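NAD nucleotidase (Haemophilus influenzae, PDB 3ZTV) hydrolyses NAD to adenosine and nicotinamide riboside in the periplasm, acting as a pyrophosphatase on the dinucleotide and as a 5'-nucleotidase with a preference for AMP. Local coordinates at residues Asp20-Leu25 against Gly101-Asp106; Ala68-Thr73 against Thr224-Tyr229. One frame throughout, in Å; residues are numbered along the deposited sequence.

Contact 1: Asp20-Leu25 against Gly101-Asp106; sequences DHHSYL and GNHEFD. With ZN (zinc ion), chain C; ZN (zinc ion), chain B.
His22 and His103 meet beside the two-zinc centre of a calcineurin-like phosphoesterase domain, where the Asp-x-His sequence of loop 20-25 faces the Gly-Asn-His-Glu signature at 101-104. The tight part is a single pair of imidazoles. The edge of the His22 ring points toward the face of His103 in an offset edge-to-face stack, with planes at 77° and centroids 5.0 Å apart; at the nearest point His22 CE1 lies 3.4 Å from His103 ND1. His22 CG stands anti to its own carbonyl carbon (chi1 -79°), which carries the ring across to zinc C. There NE2 binds the metal at 2.1 Å, while ND1, on the other side of CE1, bonds to the backbone O of Thr73. Metal and carbonyl thus hold both ring nitrogens and fix the rotation of the edge that His103 meets. Asp20 OD1 supplies another ligand to zinc C at 2.0 Å, and Asn102 binds zinc B, with Asp70 a further ligand from outside these segments.

Away from the metals the contact is thin. No hydrogen bond crosses it, the CA atoms of His22 and His103 are 8.4 Å apart, and only 81 Å² is buried. The type I' turn from His21 to Tyr24 leads its chain away to a partly exposed Tyr24, and the short 3-10 segment 103-105 leads to an Asp106 that is likewise partly exposed. Inside the Gly-Asn-His-Glu loop, Glu104 OE1 takes the backbone N-H of Gly101 at 2.7 Å, on the anti side of the carboxylate and 23° out of its plane.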
loop_
_atom_site.group_PDB
_atom_site.type_symbol
_atom_site.label_atom_id
_atom_site.label_comp_id
_atom_site.label_asym_id
_atom_site.label_seq_id
_atom_site.Cartn_x
_atom_site.Cartn_y
_atom_site.Cartn_z
ATOM N N ASP A 20 18.862 -15.933 -9.062
ATOM C CA ASP A 20 18.015 -16.866 -9.806
ATOM C C ASP A 20 18.791 -18.075 -10.334
ATOM O O ASP A 20 18.625 -18.509 -11.483
ATOM C CB ASP A 20 17.292 -16.148 -10.949
ATOM C CG ASP A 20 16.284 -15.131 -10.443
ATOM O OD1 ASP A 20 15.121 -15.512 -10.150
ATOM O OD2 ASP A 20 16.646 -13.944 -10.320
ATOM N N HIS A 21 19.655 -18.628 -9.499
ATOM C CA HIS A 21 20.358 -19.831 -9.944
ATOM C C HIS A 21 19.454 -21.069 -10.056
ATOM O O HIS A 21 19.767 -21.979 -10.826
ATOM C CB HIS A 21 21.690 -20.084 -9.190
ATOM C CG HIS A 21 21.582 -20.868 -7.917
ATOM N ND1 HIS A 21 21.486 -20.269 -6.676
ATOM C CD2 HIS A 21 21.658 -22.204 -7.687
ATOM C CE1 HIS A 21 21.462 -21.204 -5.742
ATOM N NE2 HIS A 21 21.575 -22.384 -6.329
ATOM N N HIS A 22 18.332 -21.072 -9.342
ATOM C CA HIS A 22 17.289 -22.096 -9.540
ATOM C C HIS A 22 17.843 -23.529 -9.530
ATOM O O HIS A 22 17.494 -24.353 -10.380
ATOM C CB HIS A 22 16.528 -21.823 -10.835
ATOM C CG HIS A 22 15.505 -20.731 -10.720
ATOM N ND1 HIS A 22 14.276 -20.911 -10.121
ATOM C CD2 HIS A 22 15.513 -19.452 -11.172
ATOM C CE1 HIS A 22 13.586 -19.784 -10.177
ATOM N NE2 HIS A 22 14.308 -18.886 -10.830
ATOM N N SER A 23 18.740 -23.795 -8.590
ATOM C CA SER A 23 19.283 -25.136 -8.403
ATOM C C SER A 23 20.112 -25.655 -9.576
ATOM O O SER A 23 20.323 -26.874 -9.695
ATOM C CB SER A 23 18.169 -26.131 -8.023
ATOM O OG SER A 23 17.536 -25.741 -6.815
ATOM N N TYR A 24 20.602 -24.746 -10.426
ATOM C CA TYR A 24 21.495 -25.130 -11.525
ATOM C C TYR A 24 22.919 -25.268 -11.001
ATOM O O TYR A 24 23.749 -24.353 -11.137
ATOM C CB TYR A 24 21.439 -24.125 -12.681
ATOM C CG TYR A 24 20.284 -24.367 -13.617
ATOM C CD1 TYR A 24 18.976 -24.101 -13.230
ATOM C CD2 TYR A 24 20.498 -24.881 -14.893
ATOM C CE1 TYR A 24 17.912 -24.331 -14.086
ATOM C CE2 TYR A 24 19.442 -25.115 -15.759
ATOM C CZ TYR A 24 18.151 -24.834 -15.349
ATOM O OH TYR A 24 17.113 -25.070 -16.220
ATOM N N LEU A 25 23.213 -26.413 -10.400
ATOM C CA LEU A 25 24.552 -26.636 -9.868
ATOM C C LEU A 25 25.564 -26.955 -10.964
ATOM O O LEU A 25 26.748 -26.641 -10.836
ATOM C CB LEU A 25 24.548 -27.758 -8.825
ATOM C CG LEU A 25 24.331 -27.321 -7.373
ATOM C CD1 LEU A 25 23.067 -26.491 -7.202
ATOM C CD2 LEU A 25 24.316 -28.528 -6.446
ATOM N N GLY A 101 13.535 -14.940 -2.658
ATOM C CA GLY A 101 12.768 -14.791 -3.875
ATOM C C GLY A 101 11.365 -15.350 -3.735
ATOM O O GLY A 101 10.862 -15.561 -2.608
ATOM N N ASN A 102 10.717 -15.566 -4.876
ATOM C CA ASN A 102 9.370 -16.114 -4.880
ATOM C C ASN A 102 9.379 -17.626 -4.759
ATOM O O ASN A 102 8.561 -18.206 -4.032
ATOM C CB ASN A 102 8.534 -15.657 -6.091
ATOM C CG ASN A 102 9.208 -15.929 -7.424
ATOM O OD1 ASN A 102 10.371 -15.616 -7.603
ATOM N ND2 ASN A 102 8.474 -16.489 -8.367
ATOM N N HIS A 103 10.310 -18.285 -5.433
ATOM C CA HIS A 103 10.337 -19.747 -5.413
ATOM C C HIS A 103 10.822 -20.323 -4.091
ATOM O O HIS A 103 10.633 -21.510 -3.826
ATOM C CB HIS A 103 11.145 -20.300 -6.585
ATOM C CG HIS A 103 10.425 -20.225 -7.889
ATOM N ND1 HIS A 103 10.556 -19.170 -8.758
ATOM C CD2 HIS A 103 9.563 -21.088 -8.476
ATOM C CE1 HIS A 103 9.812 -19.385 -9.829
ATOM N NE2 HIS A 103 9.189 -20.539 -9.675
ATOM N N GLU A 104 11.413 -19.493 -3.240
ATOM C CA GLU A 104 11.772 -19.938 -1.903
ATOM C C GLU A 104 10.554 -20.461 -1.127
ATOM O O GLU A 104 10.713 -21.233 -0.181
ATOM C CB GLU A 104 12.469 -18.814 -1.127
ATOM C CG GLU A 104 14.004 -18.866 -1.184
ATOM C CD GLU A 104 14.583 -18.564 -2.553
ATOM O OE1 GLU A 104 14.211 -17.533 -3.144
ATOM O OE2 GLU A 104 15.428 -19.338 -3.044
ATOM N N PHE A 105 9.347 -20.063 -1.538
ATOM C CA PHE A 105 8.118 -20.501 -0.875
ATOM C C PHE A 105 7.352 -21.611 -1.621
ATOM O O PHE A 105 6.242 -21.964 -1.214
ATOM C CB PHE A 105 7.198 -19.295 -0.621
ATOM C CG PHE A 105 7.705 -18.373 0.449
ATOM C CD1 PHE A 105 7.475 -18.653 1.787
ATOM C CD2 PHE A 105 8.425 -17.228 0.125
ATOM C CE1 PHE A 105 7.941 -17.807 2.785
ATOM C CE2 PHE A 105 8.898 -16.380 1.118
ATOM C CZ PHE A 105 8.648 -16.668 2.448
ATOM N N ASP A 106 7.928 -22.163 -2.693
ATOM C CA ASP A 106 7.214 -23.160 -3.513
ATOM C C ASP A 106 6.775 -24.415 -2.753
ATOM O O ASP A 106 5.764 -25.027 -3.110
ATOM C CB ASP A 106 8.061 -23.594 -4.709
ATOM C CG ASP A 106 8.003 -22.611 -5.868
ATOM O OD1 ASP A 106 7.431 -21.495 -5.714
ATOM O OD2 ASP A 106 8.550 -22.960 -6.935
HETATM ZN ZN ZN C . 13.804 -16.835 -10.866
HETATM ZN ZN ZN B . 11.825 -15.134 -8.961
HETATM O O HOH W 1 12.037 -15.767 -10.854
#

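Contact 2: Ala68-Thr73 against Thr224-Tyr229; sequences AGDAIT and TGDSHY. With ZN (zinc ion), chain B; ZN (zinc ion), chain C.
The dinuclear zinc site of the metallophosphoesterase fold is built in part from two loops, each following a beta strand: 68-73 after strand 63-67 of one sheet, 224-229 after strand 221-224 of the other. Their starts run nearly alongside each other, 12° apart. Ala68 CB packs 3.6 Å from the carbonyl O of Thr224, and Gly225, with no side chain, lets the backbones approach to 5.1 Å between its CA and that of Ala68.

Farther along, the loops meet through metal. Asp70 OD2 bridges both ions, 2.2 Å from zinc B and 2.4 Å from zinc C, while its OD1 accepts the backbone N-H of His103, a second-shell bond that limits the turning of the carboxylate. Asp226 reaches zinc B alone. Its CG is anti to the backbone N (chi1 -167°), carrying OD1 to 2.1 Å from the metal, and OD2 pairs with Lys163 in a salt bridge. A water also bridges the ions and donates a hydrogen bond to Asp226 O at 3.1 Å.

Asp70 OD2 and Asp226 OD1 sit 4.3 Å apart on nearly opposite sides of zinc B, whose charge probably offsets their repulsion. Two metals should also make the bridging water more acidic, consistent with the hydroxide-like nucleophile proposed for enzymes of this family.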
loop_
_atom_site.group_PDB
_atom_site.type_symbol
_atom_site.label_atom_id
_atom_site.label_comp_id
_atom_site.label_asym_id
_atom_site.label_seq_id
_atom_site.Cartn_x
_atom_site.Cartn_y
_atom_site.Cartn_z
ATOM N N ALA A 68 20.639 -12.451 -5.095
ATOM C CA ALA A 68 19.347 -11.764 -5.118
ATOM C C ALA A 68 18.089 -12.654 -5.191
ATOM O O ALA A 68 17.029 -12.179 -5.625
ATOM C CB ALA A 68 19.321 -10.709 -6.224
ATOM N N GLY A 69 18.194 -13.915 -4.763
ATOM C CA GLY A 69 17.017 -14.760 -4.581
ATOM C C GLY A 69 16.741 -15.810 -5.646
ATOM O O GLY A 69 17.412 -15.868 -6.689
ATOM N N ASP A 70 15.765 -16.675 -5.361
ATOM C CA ASP A 70 15.495 -17.889 -6.149
ATOM C C ASP A 70 16.757 -18.755 -6.278
ATOM O O ASP A 70 17.223 -19.103 -7.384
ATOM C CB ASP A 70 14.937 -17.574 -7.534
ATOM C CG ASP A 70 13.445 -17.249 -7.537
ATOM O OD1 ASP A 70 12.770 -17.307 -6.480
ATOM O OD2 ASP A 70 12.960 -16.936 -8.645
ATOM N N ALA A 71 17.298 -19.101 -5.121
ATOM C CA ALA A 71 18.323 -20.114 -5.020
ATOM C C ALA A 71 17.754 -21.472 -5.409
ATOM O O ALA A 71 18.449 -22.268 -6.038
ATOM C CB ALA A 71 18.866 -20.157 -3.605
ATOM N N ILE A 72 16.499 -21.733 -5.039
ATOM C CA ILE A 72 15.938 -23.084 -5.165
ATOM C C ILE A 72 14.849 -23.245 -6.217
ATOM O O ILE A 72 14.157 -22.281 -6.565
ATOM C CB ILE A 72 15.412 -23.620 -3.806
ATOM C CG1 ILE A 72 14.336 -22.700 -3.213
ATOM C CG2 ILE A 72 16.573 -23.841 -2.845
ATOM C CD1 ILE A 72 13.570 -23.364 -2.074
ATOM N N THR A 73 14.733 -24.488 -6.698
ATOM C CA THR A 73 13.737 -24.999 -7.653
ATOM C C THR A 73 14.179 -24.774 -9.082
ATOM O O THR A 73 14.613 -23.677 -9.448
ATOM C CB THR A 73 12.272 -24.494 -7.445
ATOM O OG1 THR A 73 12.101 -23.188 -8.015
ATOM C CG2 THR A 73 11.879 -24.504 -5.978
ATOM N N THR A 224 19.297 -6.789 -8.487
ATOM C CA THR A 224 18.002 -7.335 -8.898
ATOM C C THR A 224 17.959 -8.853 -9.090
ATOM O O THR A 224 18.920 -9.465 -9.588
ATOM C CB THR A 224 17.572 -6.662 -10.218
ATOM O OG1 THR A 224 17.420 -5.254 -9.999
ATOM C CG2 THR A 224 16.282 -7.216 -10.769
ATOM N N GLY A 225 16.816 -9.425 -8.719
ATOM C CA GLY A 225 16.430 -10.757 -9.147
ATOM C C GLY A 225 14.985 -10.806 -9.594
ATOM O O GLY A 225 14.245 -9.828 -9.449
ATOM N N ASP A 226 14.617 -11.963 -10.140
ATOM C CA ASP A 226 13.260 -12.370 -10.561
ATOM C C ASP A 226 12.977 -12.339 -12.049
ATOM O O ASP A 226 12.255 -13.208 -12.545
ATOM C CB ASP A 226 12.111 -11.681 -9.804
ATOM C CG ASP A 226 10.760 -12.363 -10.061
ATOM O OD1 ASP A 226 10.582 -13.542 -9.697
ATOM O OD2 ASP A 226 9.847 -11.730 -10.642
ATOM N N SER A 227 13.499 -11.333 -12.745
ATOM C CA SER A 227 13.228 -11.173 -14.172
ATOM C C SER A 227 14.143 -11.999 -15.088
ATOM O O SER A 227 13.802 -12.224 -16.249
ATOM C CB SER A 227 13.262 -9.683 -14.566
ATOM O OG SER A 227 14.227 -8.927 -13.822
ATOM N N HIS A 228 15.281 -12.468 -14.569
ATOM C CA HIS A 228 16.198 -13.322 -15.338
ATOM C C HIS A 228 16.821 -12.574 -16.549
ATOM O O HIS A 228 17.285 -13.203 -17.512
ATOM C CB HIS A 228 15.478 -14.578 -15.866
ATOM C CG HIS A 228 15.103 -15.618 -14.836
ATOM N ND1 HIS A 228 14.856 -15.373 -13.500
ATOM C CD2 HIS A 228 14.889 -16.942 -15.011
ATOM C CE1 HIS A 228 14.524 -16.511 -12.906
ATOM N NE2 HIS A 228 14.547 -17.477 -13.801
ATOM N N TYR A 229 16.847 -11.246 -16.516
ATOM C CA TYR A 229 17.396 -10.472 -17.635
ATOM C C TYR A 229 18.914 -10.445 -17.638
ATOM O O TYR A 229 19.551 -10.185 -16.600
ATOM C CB TYR A 229 16.919 -9.021 -17.584
ATOM C CG TYR A 229 15.450 -8.785 -17.842
ATOM C CD1 TYR A 229 14.640 -9.753 -18.426
ATOM C CD2 TYR A 229 14.871 -7.566 -17.506
ATOM C CE1 TYR A 229 13.289 -9.503 -18.664
ATOM C CE2 TYR A 229 13.535 -7.307 -17.747
ATOM C CZ TYR A 229 12.748 -8.278 -18.314
ATOM O OH TYR A 229 11.410 -8.021 -18.540
HETATM ZN ZN ZN B . 11.825 -15.134 -8.961
HETATM ZN ZN ZN C . 13.804 -16.835 -10.866
HETATM O O HOH W 1 12.037 -15.767 -10.854
#

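Overall arrangement
Contacts 1 and 2 share one metal centre, their centres about 7 Å apart. Their segments alternate along the chain: 20-25, 68-73, 101-106, then 224-229. The first three each follow a neighbouring parallel strand of the seven-stranded sheet (11-18, 63-67, 97-99), while the last follows strand 221-224 of the six-stranded sheet, so the site lies where both sheets deliver their loops. Direct bonds tie the contacts together: Asp20 N probably bonds to Gly69 O at 2.8 Å, and Glu104 OE1 to Asp70 N. The bound adenosine is held by a later part of the chain, including Phe432 and Tyr516, whereas these loops carry the zinc ions.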